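Local coordinates for WbbM protein (Klebsiella pneumoniae, PDB 6U4B) that probably transfers sugars as a trimeric, bifunctional glycosyltransferase that polymerises O-antigen, with magnesium bound in one of its catalytic halves, at residues I335-N340 with V360-F365; F308-A313 with K341-N346; A301-I306 with D400-I405. One frame throughout, in Å; residues are numbered along the deposited sequence.

Contact 1 (I335-N340 with V360-F365)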
loop_
_atom_site.group_PDB
_atom_site.type_symbol
_atom_site.label_atom_id
_atom_site.label_comp_id
_atom_site.label_asym_id
_atom_site.label_seq_id
_atom_site.Cartn_x
_atom_site.Cartn_y
_atom_site.Cartn_z
ATOM N N ILE A 335 -16.959 -9.984 -14.279
ATOM C CA ILE A 335 -17.316 -8.572 -14.261
ATOM C C ILE A 335 -17.339 -8.057 -15.692
ATOM O O ILE A 335 -16.376 -8.247 -16.446
ATOM C CB ILE A 335 -16.338 -7.756 -13.399
ATOM C CG1 ILE A 335 -16.213 -8.368 -12.002
ATOM C CG2 ILE A 335 -16.800 -6.313 -13.309
ATOM C CD1 ILE A 335 -15.305 -7.590 -11.070
ATOM N N VAL A 336 -18.438 -7.408 -16.070
ATOM C CA VAL A 336 -18.578 -6.799 -17.387
ATOM C C VAL A 336 -18.961 -5.341 -17.193
ATOM O O VAL A 336 -19.968 -5.042 -16.538
ATOM C CB VAL A 336 -19.624 -7.518 -18.255
ATOM C CG1 VAL A 336 -19.833 -6.763 -19.558
ATOM C CG2 VAL A 336 -19.195 -8.952 -18.527
ATOM N N VAL A 337 -18.169 -4.437 -17.760
ATOM C CA VAL A 337 -18.431 -3.005 -17.688
ATOM C C VAL A 337 -19.050 -2.557 -19.004
ATOM O O VAL A 337 -18.426 -2.677 -20.067
ATOM C CB VAL A 337 -17.151 -2.213 -17.385
ATOM C CG1 VAL A 337 -17.389 -0.727 -17.609
ATOM C CG2 VAL A 337 -16.685 -2.477 -15.954
ATOM N N LEU A 338 -20.280 -2.049 -18.938
ATOM C CA LEU A 338 -20.912 -1.403 -20.084
ATOM C C LEU A 338 -20.359 0.012 -20.159
ATOM O O LEU A 338 -20.852 0.918 -19.484
ATOM C CB LEU A 338 -22.429 -1.403 -19.937
ATOM C CG LEU A 338 -23.043 -2.758 -19.578
ATOM C CD1 LEU A 338 -24.552 -2.645 -19.405
ATOM C CD2 LEU A 338 -22.694 -3.782 -20.639
ATOM N N GLU A 339 -19.326 0.205 -20.974
ATOM C CA GLU A 339 -18.553 1.437 -20.965
ATOM C C GLU A 339 -19.064 2.410 -22.017
ATOM O O GLU A 339 -19.439 2.012 -23.124
ATOM C CB GLU A 339 -17.065 1.153 -21.188
ATOM C CG GLU A 339 -16.725 0.416 -22.479
ATOM C CD GLU A 339 -16.412 1.357 -23.631
ATOM O OE1 GLU A 339 -16.540 0.931 -24.799
ATOM O OE2 GLU A 339 -16.042 2.522 -23.372
ATOM N N ASN A 340 -19.085 3.688 -21.658
ATOM C CA ASN A 340 -19.478 4.777 -22.547
ATOM C C ASN A 340 -18.248 5.659 -22.758
ATOM O O ASN A 340 -18.043 6.648 -22.051
ATOM C CB ASN A 340 -20.654 5.567 -21.965
ATOM C CG ASN A 340 -21.053 6.752 -22.831
ATOM O OD1 ASN A 340 -20.725 6.813 -24.017
ATOM N ND2 ASN A 340 -21.764 7.704 -22.236
ATOM N N VAL A 360 -11.061 -13.592 -11.107
ATOM C CA VAL A 360 -11.786 -12.359 -11.398
ATOM C C VAL A 360 -11.499 -11.965 -12.840
ATOM O O VAL A 360 -10.347 -11.686 -13.194
ATOM C CB VAL A 360 -11.397 -11.217 -10.444
ATOM C CG1 VAL A 360 -12.187 -9.958 -10.779
ATOM C CG2 VAL A 360 -11.620 -11.625 -8.993
ATOM N N SER A 361 -12.538 -11.941 -13.669
ATOM C CA SER A 361 -12.433 -11.481 -15.044
ATOM C C SER A 361 -13.090 -10.115 -15.188
ATOM O O SER A 361 -14.082 -9.809 -14.520
ATOM C CB SER A 361 -13.087 -12.467 -16.016
ATOM O OG SER A 361 -13.126 -11.931 -17.327
ATOM N N LEU A 362 -12.525 -9.295 -16.071
ATOM C CA LEU A 362 -13.062 -7.973 -16.375
ATOM C C LEU A 362 -13.096 -7.810 -17.888
ATOM O O LEU A 362 -12.062 -7.940 -18.552
ATOM C CB LEU A 362 -12.219 -6.867 -15.732
ATOM C CG LEU A 362 -12.860 -5.515 -15.390
ATOM C CD1 LEU A 362 -12.003 -4.364 -15.896
ATOM C CD2 LEU A 362 -14.294 -5.387 -15.895
ATOM N N ARG A 363 -14.279 -7.532 -18.427
ATOM C CA ARG A 363 -14.447 -7.285 -19.851
ATOM C C ARG A 363 -15.253 -6.008 -20.043
ATOM O O ARG A 363 -16.000 -5.581 -19.159
ATOM C CB ARG A 363 -15.139 -8.460 -20.552
ATOM C CG ARG A 363 -14.339 -9.755 -20.549
ATOM C CD ARG A 363 -15.151 -10.897 -21.139
ATOM N NE ARG A 363 -16.301 -11.241 -20.305
ATOM C CZ ARG A 363 -17.310 -12.011 -20.704
ATOM N NH1 ARG A 363 -17.323 -12.516 -21.931
ATOM N NH2 ARG A 363 -18.310 -12.274 -19.877
ATOM N N PHE A 364 -15.085 -5.397 -21.211
ATOM C CA PHE A 364 -15.761 -4.155 -21.556
ATOM C C PHE A 364 -16.655 -4.367 -22.766
ATOM O O PHE A 364 -16.295 -5.095 -23.698
ATOM C CB PHE A 364 -14.758 -3.037 -21.853
ATOM C CG PHE A 364 -13.984 -2.583 -20.652
ATOM C CD1 PHE A 364 -14.513 -1.636 -19.790
ATOM C CD2 PHE A 364 -12.727 -3.099 -20.385
ATOM C CE1 PHE A 364 -13.802 -1.216 -18.676
ATOM C CE2 PHE A 364 -12.010 -2.683 -19.275
ATOM C CZ PHE A 364 -12.548 -1.739 -18.421
ATOM N N PHE A 365 -17.815 -3.718 -22.751
ATOM C CA PHE A 365 -18.719 -3.700 -23.891
ATOM C C PHE A 365 -19.188 -2.273 -24.117
ATOM O O PHE A 365 -19.592 -1.593 -23.168
ATOM C CB PHE A 365 -19.920 -4.627 -23.673
ATOM C CG PHE A 365 -20.852 -4.693 -24.851
ATOM C CD1 PHE A 365 -20.530 -5.458 -25.962
ATOM C CD2 PHE A 365 -22.042 -3.985 -24.851
ATOM C CE1 PHE A 365 -21.381 -5.519 -27.055
ATOM C CE2 PHE A 365 -22.901 -4.041 -25.943
ATOM C CZ PHE A 365 -22.569 -4.810 -27.044
HETATM O O HOH W 1 -15.600 -10.583 -17.401
#
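I335 lies beside the first residues of segment 360-365, and its side-chain atoms meet three successive residues there: V360, S361 and L362. CB sits 3.2 Å from the carbonyl O of S361, and CG1 leans over the same oxygen. The chain then runs out extended (chi2 -178°), which carries CD1 to CG1 of V360 at 3.9 Å. The other branch, CG2, is anti to the backbone N and meets CD2 of L362 at 3.7 Å. That same L362 methyl also touches CG2 of V337, bridging two residues of the neighbouring strand. Further along this face, V337 and F364 lie side by side and point the same way, with V337 CB 3.6 Å from CD1 of the ring. The backbones are paired in parallel register, I335 with L362 through L338 with F365, by five hydrogen bonds. The straightest is V337 N to R363 O (2.8 Å, N-H...O 171°). The strands are the two arms of a beta-alpha-beta crossover through helix 344-352, whose L350 and V351 cover L362 and F364. On the other face V336 CG2 comes up obliquely to the R363 guanidinium, 3.7 Å from NH2, and L338 meets F365 beside L395. R363 is held from several directions: NH1 bonds to N295 O, NH2 pairs with D334, and NE donates to a water. This water also accepts from S361 OG and donates to I335 O at 2.6 Å, giving that carbonyl a second partner besides R363 N. At the far end E339 bends its carboxylate towards N59 and the backbone N of V342.

Contact 2 (F308-A313 with K341-N346)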
loop_
_atom_site.group_PDB
_atom_site.type_symbol
_atom_site.label_atom_id
_atom_site.label_comp_id
_atom_site.label_asym_id
_atom_site.label_seq_id
_atom_site.Cartn_x
_atom_site.Cartn_y
_atom_site.Cartn_z
ATOM N N PHE A 308 -20.612 2.769 -16.643
ATOM C CA PHE A 308 -20.144 4.125 -16.387
ATOM C C PHE A 308 -19.410 4.651 -17.611
ATOM O O PHE A 308 -19.000 3.891 -18.494
ATOM C CB PHE A 308 -19.240 4.197 -15.144
ATOM C CG PHE A 308 -18.088 3.225 -15.158
ATOM C CD1 PHE A 308 -18.172 2.021 -14.475
ATOM C CD2 PHE A 308 -16.912 3.527 -15.829
ATOM C CE1 PHE A 308 -17.111 1.132 -14.471
ATOM C CE2 PHE A 308 -15.849 2.641 -15.833
ATOM C CZ PHE A 308 -15.947 1.441 -15.151
ATOM N N ASP A 309 -19.260 5.971 -17.652
ATOM C CA ASP A 309 -18.459 6.645 -18.656
ATOM C C ASP A 309 -17.073 6.926 -18.077
ATOM O O ASP A 309 -16.736 6.491 -16.971
ATOM C CB ASP A 309 -19.164 7.920 -19.140
ATOM C CG ASP A 309 -19.492 8.883 -18.008
ATOM O OD1 ASP A 309 -18.965 8.712 -16.889
ATOM O OD2 ASP A 309 -20.289 9.817 -18.239
ATOM N N ASP A 310 -16.261 7.679 -18.820
ATOM C CA ASP A 310 -14.889 7.914 -18.384
ATOM C C ASP A 310 -14.840 8.759 -17.116
ATOM O O ASP A 310 -13.979 8.545 -16.256
ATOM C CB ASP A 310 -14.086 8.568 -19.506
ATOM C CG ASP A 310 -12.602 8.620 -19.202
ATOM O OD1 ASP A 310 -12.089 9.720 -18.908
ATOM O OD2 ASP A 310 -11.950 7.554 -19.233
ATOM N N ASN A 311 -15.761 9.716 -16.973
ATOM C CA ASN A 311 -15.746 10.580 -15.797
ATOM C C ASN A 311 -16.098 9.835 -14.515
ATOM O O ASN A 311 -15.789 10.330 -13.427
ATOM C CB ASN A 311 -16.694 11.763 -15.998
ATOM C CG ASN A 311 -16.011 12.943 -16.665
ATOM O OD1 ASN A 311 -14.854 13.250 -16.374
ATOM N ND2 ASN A 311 -16.724 13.606 -17.566
ATOM N N TYR A 312 -16.730 8.665 -14.610
ATOM C CA TYR A 312 -17.000 7.833 -13.443
ATOM C C TYR A 312 -16.096 6.607 -13.388
ATOM O O TYR A 312 -16.365 5.676 -12.623
ATOM C CB TYR A 312 -18.469 7.413 -13.408
ATOM C CG TYR A 312 -19.344 8.333 -12.585
ATOM C CD1 TYR A 312 -20.482 7.855 -11.948
ATOM C CD2 TYR A 312 -19.031 9.679 -12.444
ATOM C CE1 TYR A 312 -21.284 8.692 -11.192
ATOM C CE2 TYR A 312 -19.828 10.523 -11.691
ATOM C CZ TYR A 312 -20.953 10.024 -11.068
ATOM O OH TYR A 312 -21.750 10.861 -10.316
ATOM N N ALA A 313 -15.025 6.589 -14.183
ATOM C CA ALA A 313 -14.094 5.467 -14.147
ATOM C C ALA A 313 -13.398 5.354 -12.797
ATOM O O ALA A 313 -13.097 4.242 -12.351
ATOM C CB ALA A 313 -13.060 5.601 -15.267
ATOM N N LYS A 341 -17.429 5.281 -23.743
ATOM C CA LYS A 341 -16.241 6.039 -24.131
ATOM C C LYS A 341 -15.288 6.236 -22.954
ATOM O O LYS A 341 -14.753 7.325 -22.735
ATOM C CB LYS A 341 -16.628 7.376 -24.763
ATOM C CG LYS A 341 -17.414 7.220 -26.062
ATOM C CD LYS A 341 -17.903 8.555 -26.588
ATOM C CE LYS A 341 -18.826 8.373 -27.785
ATOM N NZ LYS A 341 -18.122 7.792 -28.965
ATOM N N VAL A 342 -15.074 5.167 -22.188
ATOM C CA VAL A 342 -14.013 5.167 -21.192
ATOM C C VAL A 342 -12.672 5.125 -21.909
ATOM O O VAL A 342 -12.497 4.396 -22.897
ATOM C CB VAL A 342 -14.176 3.982 -20.226
ATOM C CG1 VAL A 342 -13.086 4.002 -19.163
ATOM C CG2 VAL A 342 -15.550 4.020 -19.578
ATOM N N SER A 343 -11.722 5.925 -21.428
ATOM C CA SER A 343 -10.444 6.075 -22.108
ATOM C C SER A 343 -9.696 4.746 -22.158
ATOM O O SER A 343 -9.915 3.843 -21.344
ATOM C CB SER A 343 -9.584 7.127 -21.407
ATOM O OG SER A 343 -9.139 6.658 -20.145
ATOM N N TYR A 344 -8.806 4.634 -23.149
ATOM C CA TYR A 344 -7.948 3.457 -23.240
ATOM C C TYR A 344 -7.097 3.305 -21.985
ATOM O O TYR A 344 -6.922 2.192 -21.473
ATOM C CB TYR A 344 -7.063 3.543 -24.484
ATOM C CG TYR A 344 -6.204 2.320 -24.702
ATOM C CD1 TYR A 344 -4.907 2.257 -24.209
ATOM C CD2 TYR A 344 -6.693 1.220 -25.397
ATOM C CE1 TYR A 344 -4.121 1.138 -24.403
ATOM C CE2 TYR A 344 -5.912 0.098 -25.597
ATOM C CZ TYR A 344 -4.629 0.061 -25.097
ATOM O OH TYR A 344 -3.854 -1.057 -25.296
ATOM N N LEU A 345 -6.574 4.420 -21.468
ATOM C CA LEU A 345 -5.787 4.381 -20.240
ATOM C C LEU A 345 -6.611 3.849 -19.073
ATOM O O LEU A 345 -6.157 2.974 -18.327
ATOM C CB LEU A 345 -5.241 5.776 -19.930
ATOM C CG LEU A 345 -4.383 5.921 -18.669
ATOM C CD1 LEU A 345 -3.199 4.963 -18.702
ATOM C CD2 LEU A 345 -3.903 7.357 -18.515
ATOM N N ASN A 346 -7.834 4.357 -18.904
ATOM C CA ASN A 346 -8.654 3.920 -17.777
ATOM C C ASN A 346 -9.079 2.465 -17.926
ATOM O O ASN A 346 -9.096 1.719 -16.941
ATOM C CB ASN A 346 -9.873 4.827 -17.620
ATOM C CG ASN A 346 -9.574 6.058 -16.791
ATOM O OD1 ASN A 346 -8.773 6.010 -15.857
ATOM N ND2 ASN A 346 -10.212 7.174 -17.132
HETATM O O HOH W 2 -17.177 9.001 -21.516
#
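D310 meets S343 and N346 in a polar contact, a carboxylate set against the first turn of helix 344-352, where strand 302-309 gives way to the loop before its own helix. One oxygen, OD2, does the work. It accepts from the backbone N of S343 (2.7 Å, N-H...O 168°) and from ND2 of N346 (2.8 Å, nearly as straight). The two donors reach it from opposite faces of the carboxylate plane, so that both lie well out of that plane, whereas OD2 is almost exactly in the amide plane of N346. With CG anti to the backbone N (chi1 -170°), the D310 carboxylate is swung towards the helix start, and its CB rests 3.5 Å from K341 O. The negative charge so placed would be expected to interact favourably with the positive end of the helix dipole. The cap itself belongs to S343, whose OG accepts from N346 N at 2.9 Å. Beneath the polar layer V342 provides the apolar packing: CG2 lies 3.6 Å from F308 O and approaches the ring at CE2, while CG1 reaches A313 CB at 4.2 Å. A water accepts from D310 N and donates weakly to K341 O. The rest of the N346 amide is also held, OD1 taking the indole N-H of W588. The contact thus ties the C-terminal end of strand 302-309 and the start of helix 313-325 to the start of helix 344-352, and L345 on that helix packs on D577 of a second subunit.

Contact 3 (A301-I306 with D400-I405)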
loop_
_atom_site.group_PDB
_atom_site.type_symbol
_atom_site.label_atom_id
_atom_site.label_comp_id
_atom_site.label_asym_id
_atom_site.label_seq_id
_atom_site.Cartn_x
_atom_site.Cartn_y
_atom_site.Cartn_z
ATOM N N ALA A 301 -19.710 -18.721 -12.133
ATOM C CA ALA A 301 -19.124 -17.501 -11.596
ATOM C C ALA A 301 -20.237 -16.579 -11.122
ATOM O O ALA A 301 -21.425 -16.851 -11.316
ATOM C CB ALA A 301 -18.248 -16.797 -12.635
ATOM N N VAL A 302 -19.828 -15.483 -10.493
ATOM C CA VAL A 302 -20.732 -14.418 -10.071
ATOM C C VAL A 302 -20.701 -13.324 -11.133
ATOM O O VAL A 302 -19.744 -12.537 -11.182
ATOM C CB VAL A 302 -20.343 -13.863 -8.692
ATOM C CG1 VAL A 302 -21.292 -12.744 -8.279
ATOM C CG2 VAL A 302 -20.326 -14.975 -7.657
ATOM N N PRO A 303 -21.708 -13.241 -12.005
ATOM C CA PRO A 303 -21.712 -12.206 -13.050
ATOM C C PRO A 303 -22.099 -10.858 -12.460
ATOM O O PRO A 303 -23.182 -10.704 -11.888
ATOM C CB PRO A 303 -22.766 -12.710 -14.048
ATOM C CG PRO A 303 -23.049 -14.141 -13.648
ATOM C CD PRO A 303 -22.820 -14.186 -12.172
ATOM N N VAL A 304 -21.212 -9.880 -12.605
ATOM C CA VAL A 304 -21.409 -8.539 -12.066
ATOM C C VAL A 304 -21.370 -7.554 -13.223
ATOM O O VAL A 304 -20.411 -7.542 -14.003
ATOM C CB VAL A 304 -20.345 -8.191 -11.011
ATOM C CG1 VAL A 304 -20.556 -6.777 -10.494
ATOM C CG2 VAL A 304 -20.381 -9.202 -9.873
ATOM N N VAL A 305 -22.406 -6.727 -13.331
ATOM C CA VAL A 305 -22.551 -5.792 -14.439
ATOM C C VAL A 305 -22.515 -4.373 -13.892
ATOM O O VAL A 305 -23.278 -4.030 -12.980
ATOM C CB VAL A 305 -23.845 -6.049 -15.229
ATOM C CG1 VAL A 305 -24.002 -5.015 -16.333
ATOM C CG2 VAL A 305 -23.814 -7.443 -15.809
ATOM N N ILE A 306 -21.626 -3.557 -14.452
ATOM C CA ILE A 306 -21.454 -2.164 -14.066
ATOM C C ILE A 306 -21.500 -1.315 -15.328
ATOM O O ILE A 306 -21.135 -1.768 -16.417
ATOM C CB ILE A 306 -20.127 -1.940 -13.306
ATOM C CG1 ILE A 306 -19.874 -3.075 -12.313
ATOM C CG2 ILE A 306 -20.145 -0.607 -12.580
ATOM C CD1 ILE A 306 -18.465 -3.102 -11.758
ATOM N N ASP A 400 -27.867 -17.237 -16.485
ATOM C CA ASP A 400 -29.044 -17.552 -15.679
ATOM C C ASP A 400 -29.414 -16.382 -14.776
ATOM O O ASP A 400 -30.555 -15.906 -14.798
ATOM C CB ASP A 400 -28.811 -18.816 -14.849
ATOM C CG ASP A 400 -28.933 -20.083 -15.670
ATOM O OD1 ASP A 400 -28.334 -21.108 -15.278
ATOM O OD2 ASP A 400 -29.617 -20.050 -16.715
ATOM N N LYS A 401 -28.462 -15.905 -13.977
ATOM C CA LYS A 401 -28.678 -14.749 -13.120
ATOM C C LYS A 401 -27.473 -13.821 -13.194
ATOM O O LYS A 401 -26.337 -14.258 -13.393
ATOM C CB LYS A 401 -28.944 -15.156 -11.661
ATOM C CG LYS A 401 -30.279 -15.849 -11.459
ATOM C CD LYS A 401 -30.665 -15.932 -9.990
ATOM C CE LYS A 401 -29.706 -16.806 -9.206
ATOM N NZ LYS A 401 -30.182 -17.016 -7.810
ATOM N N VAL A 402 -27.741 -12.530 -13.016
ATOM C CA VAL A 402 -26.752 -11.468 -13.160
ATOM C C VAL A 402 -27.026 -10.404 -12.101
ATOM O O VAL A 402 -28.182 -10.052 -11.845
ATOM C CB VAL A 402 -26.802 -10.862 -14.580
ATOM C CG1 VAL A 402 -26.431 -9.393 -14.561
ATOM C CG2 VAL A 402 -25.902 -11.640 -15.528
ATOM N N VAL A 403 -25.961 -9.891 -11.488
ATOM C CA VAL A 403 -26.060 -8.850 -10.469
ATOM C C VAL A 403 -25.609 -7.529 -11.077
ATOM O O VAL A 403 -24.440 -7.382 -11.456
ATOM C CB VAL A 403 -25.224 -9.188 -9.225
ATOM C CG1 VAL A 403 -25.353 -8.086 -8.187
ATOM C CG2 VAL A 403 -25.651 -10.527 -8.648
ATOM N N PHE A 404 -26.530 -6.573 -11.178
ATOM C CA PHE A 404 -26.159 -5.212 -11.541
ATOM C C PHE A 404 -25.917 -4.386 -10.286
ATOM O O PHE A 404 -26.605 -4.550 -9.275
ATOM C CB PHE A 404 -27.237 -4.529 -12.391
ATOM C CG PHE A 404 -26.990 -3.054 -12.591
ATOM C CD1 PHE A 404 -26.234 -2.609 -13.661
ATOM C CD2 PHE A 404 -27.483 -2.117 -11.687
ATOM C CE1 PHE A 404 -25.985 -1.264 -13.839
ATOM C CE2 PHE A 404 -27.227 -0.771 -11.854
ATOM C CZ PHE A 404 -26.483 -0.344 -12.934
ATOM N N ILE A 405 -24.953 -3.472 -10.370
ATOM C CA ILE A 405 -24.674 -2.567 -9.260
ATOM C C ILE A 405 -24.257 -1.216 -9.825
ATOM O O ILE A 405 -23.500 -1.140 -10.798
ATOM C CB ILE A 405 -23.606 -3.159 -8.311
ATOM C CG1 ILE A 405 -23.360 -2.236 -7.113
ATOM C CG2 ILE A 405 -22.306 -3.462 -9.057
ATOM C CD1 ILE A 405 -22.478 -2.854 -6.046
#
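V402 offers a different methyl to each of P303 and V305: CG2 lies 3.6 Å from P303 CB, and CG1 3.5 Å from V305 CG2, tighter than usual for two methyls. V402 also has a chi1 of 148°, well short of a staggered value, in keeping with close fitting here. P303 additionally lays CG over the carbonyl O of K401 at 3.3 Å. Further along, V304 CG1 and I306 CG1 both run alongside I405 CG2, a methyl that touches two residues. The F404 ring lies obliquely to V305 O, with CD1 3.3 Å from that oxygen, on the face it shares with V305. These side chains hang on a short parallel ladder: V403 N bonds to P303 O, V305 N to V403 O (2.8 Å), and I405 N, nearly in line with the carbonyl, to V305 O (3.2 Å). In the next shell L319 of helix 313-325 packs against both I306 and I405, and I392 of helix 392-395 against V402 and F404. V305 rests on L338 and F396. The one lysine here, K401, touches P303 through its backbone O, and its NZ turns away to L419 O. Apolar packing and three backbone bonds fix the register of strand 402-405, which runs into D406 and D408; these bind magnesium with H560, consistent with the DxD motif of GT-A glycosyltransferases.

In the fold
From the N-terminal side, strand 302-309 comes first and takes part in two of the contacts. Its early part pairs with segment 400-405, 94 residues on, so contact 3 closes the longest loop, and contacts 1 and 2 are both nested inside it. The strand's end and the following turn meet 341-346, closing contact 2. Contact 1 starts within that span, at 335-340, and closes beyond it at 360-365, so contacts 1 and 2 cross. Strand 333-340 lies between 302-309 and 360-366, and 402-405 flanks 302-309 on the other side. Contact 1 pairs two of these strands and contact 3 the other two; the pairing of 302-309 with 333-340 joins them into four parallel neighbours, while contact 2 joins the start of helix 344-352 to the end of strand 302-309.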